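Local coordinates for transcription regulator AmtR (Mycobacterium smegmatis, PDB 5E57), which probably binds DNA as a TetR-family transcription regulator linked to nitrogen control and urea metabolism, at residues A[19-22]-A[28-31]; A[85-90]-A[196-201]. All coordinates share one frame; numbering follows the deposited sequence.

Contact 1. Residues A[19-22]-A[28-31]; sequences ELFT and STST
Thr29 points its side chain into the corner between Leu20 and Phe21, and both of its branches pack on Leu20 CB. The methyl CG2 lies 3.7 Å from Leu20 CB, with Leu20 CD1 a little farther off. The hydroxyl OG1 is 3.6 Å from both Leu20 O and Leu20 CB; no hydrogen bond crosses between 19-22 and 28-31, and OG1 bonds instead to the carbonyl of Gly25 in the intervening turn. With OG1 beside the backbone N of Thr29 (chi1 -62°) and CG2 anti to it, the two branches are set side by side against the leucine. At Phe21, Thr29 CB lies at the ring edge, in its plane, 4.0 Å from Phe21 CE1, and Thr29 CG2 comes as near to the same ring atom. Both helix side chains cross the threonine at about a right angle. The CA atoms of Leu20 and Thr29, the nearest pair, are 6.5 Å apart.

Helix 9-23 thus packs against the loop that leads into helix 31-38, at the start of the predicted helix-turn-helix of a TetR-type DNA-binding domain. Ser30 is the N-cap of that helix, its OG bonding to the backbone N of Arg33. Ile34 of helix 31-38 touches Leu20, Phe21 and Thr29 alike, while Tyr26 meets the Phe21 ring edge-to-face. Across the two segments the chemistry is therefore van der Waals contact, with the buried threonine hydroxyl satisfied locally by Gly25 and its carbon atoms left to face the helix.

Contact 2. Residues A[85-90]-A[196-201]; sequences LHALVI and AATASR
Thr198 projects from helix 191-202 onto helix 82-98, and one side chain makes every close contact of this helix-helix packing in the all-helical C-terminal region of a TetR-family regulator. The segment axes approach to 9.2 Å and cross at -62°, and the nearest CA atoms, those of Ala87 and Thr198, are 5.1 Å apart. Ala87 has only a methyl for a side chain, and its CA is met directly by Thr198 CG2.

Starting at the root, Thr198 CB lies at the edge of the His86 imidazole, in the ring plane and 3.4 Å from His86 ND1. The side chain then forks. Its methyl, CG2, stands anti to the backbone N and reaches helix 82-98 between two residues: it is 3.7 Å from Ala87 CA and makes an equally close approach to Ile90 CG1. The other branch, OG1, sits beside the backbone N and turns to the histidine. Thr198 and His86 cross at about a right angle, and His86 CG stands anti to its own backbone N (chi1 -161°), bringing the ring edge up to the hydroxyl. OG1 also makes a weak hydrogen bond to Leu194 O, one turn back in its own helix, so the hydroxyl has partners in both helices.

Trp175 of helix 173-183 packs on both His86 and Ile90, and Leu182 adds to the cover of the imidazole. Farther along helix 191-202, exposed Arg201 forms a salt bridge through NH1 with Glu77. The polar link between the helices is the hydrogen bond of His86 ND1 with Thr198 OG1, 2.7 Å long and nearly straight at 166°.

Overall arrangement
Contact 1 and contact 2 lie on opposite sides of the chain's centre, their own centres 35 Å apart and their nearest atoms about 19 Å apart, so neither touches the other. They share no element: 19-22 with 28-31 joins neighbouring pieces of the DNA-binding domain, six residues apart, whereas 85-90 with 196-201 brings together helices more than a hundred residues apart in sequence. Both are buried, although contact 1 lies farther out, about 21 Å from the chain centre against 14 Å. Each turns on a single threonine, but only in contact 2 does its hydroxyl hydrogen-bond across the interface; in contact 1 it bonds to nearby Gly25.

Contact 1. Residues A[19-22]-A[28-31]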
ATOM      1  N   GLU A  19     -17.277  -1.469  -9.417  1.00 22.48           N
ATOM      2  CA  GLU A  19     -17.463  -2.805  -8.890  1.00 23.57           C
ATOM      3  C   GLU A  19     -16.676  -3.859  -9.695  1.00 24.18           C
ATOM      4  O   GLU A  19     -15.952  -4.682  -9.131  1.00 23.93           O
ATOM      5  CB  GLU A  19     -18.946  -3.171  -8.847  1.00 24.86           C
ATOM      6  CG  GLU A  19     -19.125  -4.648  -8.495  1.00 27.60           C
ATOM      7  CD  GLU A  19     -20.551  -5.013  -8.101  1.00 32.64           C
ATOM      8  OE1 GLU A  19     -21.445  -4.181  -8.225  1.00 33.04           O
ATOM      9  OE2 GLU A  19     -20.752  -6.167  -7.695  1.00 32.96           O
ATOM     10  N   LEU A  20     -16.867  -3.861 -11.005  1.00 22.88           N
ATOM     11  CA  LEU A  20     -16.308  -4.878 -11.855  1.00 21.88           C
ATOM     12  C   LEU A  20     -14.836  -4.674 -11.926  1.00 22.12           C
ATOM     13  O   LEU A  20     -14.072  -5.653 -11.941  1.00 22.28           O
ATOM     14  CB  LEU A  20     -16.933  -4.821 -13.252  1.00 24.47           C
ATOM     15  CG  LEU A  20     -18.426  -5.120 -13.267  1.00 26.69           C
ATOM     16  CD1 LEU A  20     -19.100  -4.455 -14.427  1.00 29.14           C
ATOM     17  CD2 LEU A  20     -18.664  -6.634 -13.259  1.00 29.11           C
ATOM     18  N   PHE A  21     -14.386  -3.422 -11.980  1.00 20.94           N
ATOM     19  CA  PHE A  21     -12.934  -3.264 -12.094  1.00 20.39           C
ATOM     20  C   PHE A  21     -12.253  -3.723 -10.834  1.00 21.38           C
ATOM     21  O   PHE A  21     -11.143  -4.270 -10.894  1.00 20.09           O
ATOM     22  CB  PHE A  21     -12.499  -1.826 -12.341  1.00 20.76           C
ATOM     23  CG  PHE A  21     -12.986  -1.230 -13.667  1.00 20.88           C
ATOM     24  CD1 PHE A  21     -13.375  -2.007 -14.686  1.00 20.57           C
ATOM     25  CD2 PHE A  21     -12.944   0.129 -13.863  1.00 21.20           C
ATOM     26  CE1 PHE A  21     -13.804  -1.466 -15.891  1.00 22.25           C
ATOM     27  CE2 PHE A  21     -13.380   0.697 -15.052  1.00 23.18           C
ATOM     28  CZ  PHE A  21     -13.817  -0.111 -16.078  1.00 23.78           C
ATOM     29  N   THR A  22     -12.860  -3.463  -9.667  1.00 20.93           N
ATOM     30  CA  THR A  22     -12.167  -3.811  -8.415  1.00 21.85           C
ATOM     31  C   THR A  22     -12.386  -5.257  -8.000  1.00 24.51           C
ATOM     32  O   THR A  22     -11.603  -5.790  -7.246  1.00 27.00           O
ATOM     33  CB  THR A  22     -12.616  -2.958  -7.255  1.00 20.28           C
ATOM     34  OG1 THR A  22     -14.047  -2.968  -7.211  1.00 23.12           O
ATOM     35  CG2 THR A  22     -12.106  -1.539  -7.449  1.00 22.69           C
ATOM     36  N   SER A  28     -10.091  -7.454 -18.099  1.00 27.49           N
ATOM     37  CA  SER A  28     -11.156  -8.426 -18.143  1.00 29.06           C
ATOM     38  C   SER A  28     -12.549  -7.945 -18.273  1.00 28.46           C
ATOM     39  O   SER A  28     -13.391  -8.782 -18.543  1.00 28.62           O
ATOM     40  CB  SER A  28     -11.280  -9.071 -16.754  1.00 30.03           C
ATOM     41  OG  SER A  28     -10.182  -9.808 -16.598  1.00 32.89           O
ATOM     42  N   THR A  29     -12.836  -6.702 -17.914  1.00 26.03           N
ATOM     43  CA  THR A  29     -14.241  -6.204 -17.919  1.00 26.32           C
ATOM     44  C   THR A  29     -14.505  -5.416 -19.220  1.00 25.34           C
ATOM     45  O   THR A  29     -13.870  -4.421 -19.468  1.00 23.71           O
ATOM     46  CB  THR A  29     -14.529  -5.309 -16.706  1.00 26.33           C
ATOM     47  OG1 THR A  29     -14.383  -6.047 -15.473  1.00 26.72           O
ATOM     48  CG2 THR A  29     -15.932  -4.736 -16.778  1.00 29.01           C
ATOM     49  N   SER A  30     -15.448  -5.873 -20.031  1.00 27.58           N
ATOM     50  CA  SER A  30     -15.806  -5.243 -21.282  1.00 25.29           C
ATOM     51  C   SER A  30     -16.826  -4.171 -21.023  1.00 26.37           C
ATOM     52  O   SER A  30     -17.561  -4.199 -19.991  1.00 25.71           O
ATOM     53  CB  SER A  30     -16.394  -6.308 -22.220  1.00 25.47           C
ATOM     54  OG  SER A  30     -17.635  -6.773 -21.685  1.00 24.06           O
ATOM     55  N   THR A  31     -16.943  -3.235 -21.986  1.00 25.61           N
ATOM     56  CA  THR A  31     -17.999  -2.256 -21.920  1.00 24.98           C
ATOM     57  C   THR A  31     -19.366  -2.938 -22.021  1.00 25.83           C
ATOM     58  O   THR A  31     -20.358  -2.421 -21.527  1.00 27.12           O
ATOM     59  CB  THR A  31     -17.829  -1.102 -22.936  1.00 25.67           C
ATOM     60  OG1 THR A  31     -17.610  -1.616 -24.243  1.00 22.97           O
ATOM     61  CG2 THR A  31     -16.637  -0.258 -22.523  1.00 24.56           C
TER

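Contact 2. Residues A[85-90]-A[196-201]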
ATOM      1  N   LEU A  85      -0.997  18.861   8.133  1.00 22.42           N
ATOM      2  CA  LEU A  85      -0.773  17.540   7.682  1.00 22.04           C
ATOM      3  C   LEU A  85      -1.763  16.578   8.324  1.00 22.04           C
ATOM      4  O   LEU A  85      -2.455  15.860   7.619  1.00 23.99           O
ATOM      5  CB  LEU A  85       0.616  17.120   8.034  1.00 22.46           C
ATOM      6  CG  LEU A  85       0.973  15.676   7.677  1.00 23.22           C
ATOM      7  CD1 LEU A  85       0.827  15.478   6.189  1.00 23.77           C
ATOM      8  CD2 LEU A  85       2.417  15.395   8.090  1.00 24.49           C
ATOM      9  N   HIS A  86      -1.893  16.650   9.632  1.00 22.32           N
ATOM     10  CA  HIS A  86      -2.925  15.881  10.300  1.00 23.89           C
ATOM     11  C   HIS A  86      -4.282  15.978   9.663  1.00 22.66           C
ATOM     12  O   HIS A  86      -4.919  14.953   9.443  1.00 23.10           O
ATOM     13  CB  HIS A  86      -3.020  16.165  11.785  1.00 22.36           C
ATOM     14  CG  HIS A  86      -3.735  15.082  12.539  1.00 22.04           C
ATOM     15  ND1 HIS A  86      -5.067  15.176  12.879  1.00 23.17           N
ATOM     16  CD2 HIS A  86      -3.331  13.865  12.946  1.00 20.66           C
ATOM     17  CE1 HIS A  86      -5.445  14.059  13.488  1.00 22.35           C
ATOM     18  NE2 HIS A  86      -4.403  13.265  13.563  1.00 21.24           N
ATOM     19  N   ALA A  87      -4.730  17.190   9.340  1.00 23.17           N
ATOM     20  CA  ALA A  87      -6.040  17.385   8.836  1.00 22.02           C
ATOM     21  C   ALA A  87      -6.102  16.745   7.423  1.00 22.97           C
ATOM     22  O   ALA A  87      -7.113  16.143   7.076  1.00 20.78           O
ATOM     23  CB  ALA A  87      -6.381  18.854   8.730  1.00 24.47           C
ATOM     24  N   LEU A  88      -5.046  16.898   6.622  1.00 20.00           N
ATOM     25  CA  LEU A  88      -5.078  16.288   5.304  1.00 19.57           C
ATOM     26  C   LEU A  88      -5.200  14.744   5.423  1.00 19.38           C
ATOM     27  O   LEU A  88      -5.953  14.139   4.688  1.00 22.43           O
ATOM     28  CB  LEU A  88      -3.810  16.653   4.527  1.00 21.46           C
ATOM     29  CG  LEU A  88      -3.597  16.009   3.147  1.00 19.89           C
ATOM     30  CD1 LEU A  88      -4.745  16.272   2.211  1.00 20.02           C
ATOM     31  CD2 LEU A  88      -2.281  16.537   2.564  1.00 19.70           C
ATOM     32  N   VAL A  89      -4.440  14.153   6.335  1.00 18.00           N
ATOM     33  CA  VAL A  89      -4.402  12.686   6.486  1.00 20.09           C
ATOM     34  C   VAL A  89      -5.808  12.208   6.878  1.00 21.25           C
ATOM     35  O   VAL A  89      -6.361  11.268   6.283  1.00 19.75           O
ATOM     36  CB  VAL A  89      -3.383  12.310   7.575  1.00 18.68           C
ATOM     37  CG1 VAL A  89      -3.459  10.872   7.940  1.00 19.00           C
ATOM     38  CG2 VAL A  89      -1.959  12.560   7.089  1.00 20.11           C
ATOM     39  N   ILE A  90      -6.452  12.886   7.826  1.00 20.44           N
ATOM     40  CA  ILE A  90      -7.776  12.395   8.231  1.00 21.23           C
ATOM     41  C   ILE A  90      -8.707  12.481   7.045  1.00 20.51           C
ATOM     42  O   ILE A  90      -9.366  11.529   6.709  1.00 20.28           O
ATOM     43  CB  ILE A  90      -8.354  13.182   9.384  1.00 20.42           C
ATOM     44  CG1 ILE A  90      -7.453  13.037  10.598  1.00 22.74           C
ATOM     45  CG2 ILE A  90      -9.811  12.785   9.683  1.00 19.97           C
ATOM     46  CD1 ILE A  90      -7.051  11.647  11.016  1.00 21.78           C
ATOM     47  N   ALA A 196      -8.570  16.989  18.164  1.00 28.01           N
ATOM     48  CA  ALA A 196      -9.753  17.829  18.327  1.00 28.71           C
ATOM     49  C   ALA A 196      -9.685  18.996  17.330  1.00 26.45           C
ATOM     50  O   ALA A 196     -10.693  19.419  16.798  1.00 24.46           O
ATOM     51  CB  ALA A 196      -9.838  18.360  19.765  1.00 29.66           C
ATOM     52  N   ALA A 197      -8.485  19.541  17.133  1.00 30.09           N
ATOM     53  CA  ALA A 197      -8.293  20.653  16.136  1.00 30.26           C
ATOM     54  C   ALA A 197      -8.735  20.184  14.737  1.00 27.76           C
ATOM     55  O   ALA A 197      -9.483  20.849  14.006  1.00 28.55           O
ATOM     56  CB  ALA A 197      -6.832  21.087  16.105  1.00 29.94           C
ATOM     57  N   THR A 198      -8.284  18.992  14.360  1.00 28.90           N
ATOM     58  CA  THR A 198      -8.633  18.456  13.036  1.00 25.35           C
ATOM     59  C   THR A 198     -10.171  18.193  12.968  1.00 25.10           C
ATOM     60  O   THR A 198     -10.854  18.523  11.986  1.00 22.40           O
ATOM     61  CB  THR A 198      -7.810  17.200  12.791  1.00 23.62           C
ATOM     62  OG1 THR A 198      -6.429  17.537  12.623  1.00 24.82           O
ATOM     63  CG2 THR A 198      -8.321  16.490  11.592  1.00 27.33           C
ATOM     64  N   ALA A 199     -10.739  17.612  14.018  1.00 27.92           N
ATOM     65  CA  ALA A 199     -12.231  17.401  14.070  1.00 27.19           C
ATOM     66  C   ALA A 199     -12.935  18.685  13.739  1.00 27.22           C
ATOM     67  O   ALA A 199     -13.776  18.781  12.871  1.00 25.94           O
ATOM     68  CB  ALA A 199     -12.607  16.975  15.451  1.00 30.13           C
ATOM     69  N   SER A 200     -12.481  19.714  14.415  1.00 28.65           N
ATOM     70  CA  SER A 200     -12.965  21.062  14.185  1.00 31.31           C
ATOM     71  C   SER A 200     -12.812  21.580  12.733  1.00 29.04           C
ATOM     72  O   SER A 200     -13.792  21.985  12.068  1.00 26.26           O
ATOM     73  CB  SER A 200     -12.206  21.961  15.145  1.00 35.01           C
ATOM     74  OG  SER A 200     -12.678  23.277  15.034  1.00 41.30           O
ATOM     75  N   ARG A 201     -11.574  21.529  12.224  1.00 29.66           N
ATOM     76  CA  ARG A 201     -11.284  21.989  10.851  1.00 27.72           C
ATOM     77  C   ARG A 201     -12.137  21.269   9.809  1.00 26.35           C
ATOM     78  O   ARG A 201     -12.560  21.841   8.807  1.00 22.59           O
ATOM     79  CB  ARG A 201      -9.788  21.727  10.525  1.00 28.22           C
ATOM     80  CG  ARG A 201      -8.841  22.627  11.277  1.00 29.38           C
ATOM     81  CD  ARG A 201      -7.640  22.996  10.432  1.00 28.95           C
ATOM     82  NE  ARG A 201      -8.075  23.633   9.167  1.00 31.56           N
ATOM     83  CZ  ARG A 201      -7.232  24.211   8.319  1.00 30.50           C
ATOM     84  NH1 ARG A 201      -5.937  24.260   8.602  1.00 26.08           N
ATOM     85  NH2 ARG A 201      -7.693  24.705   7.175  1.00 31.20           N
TER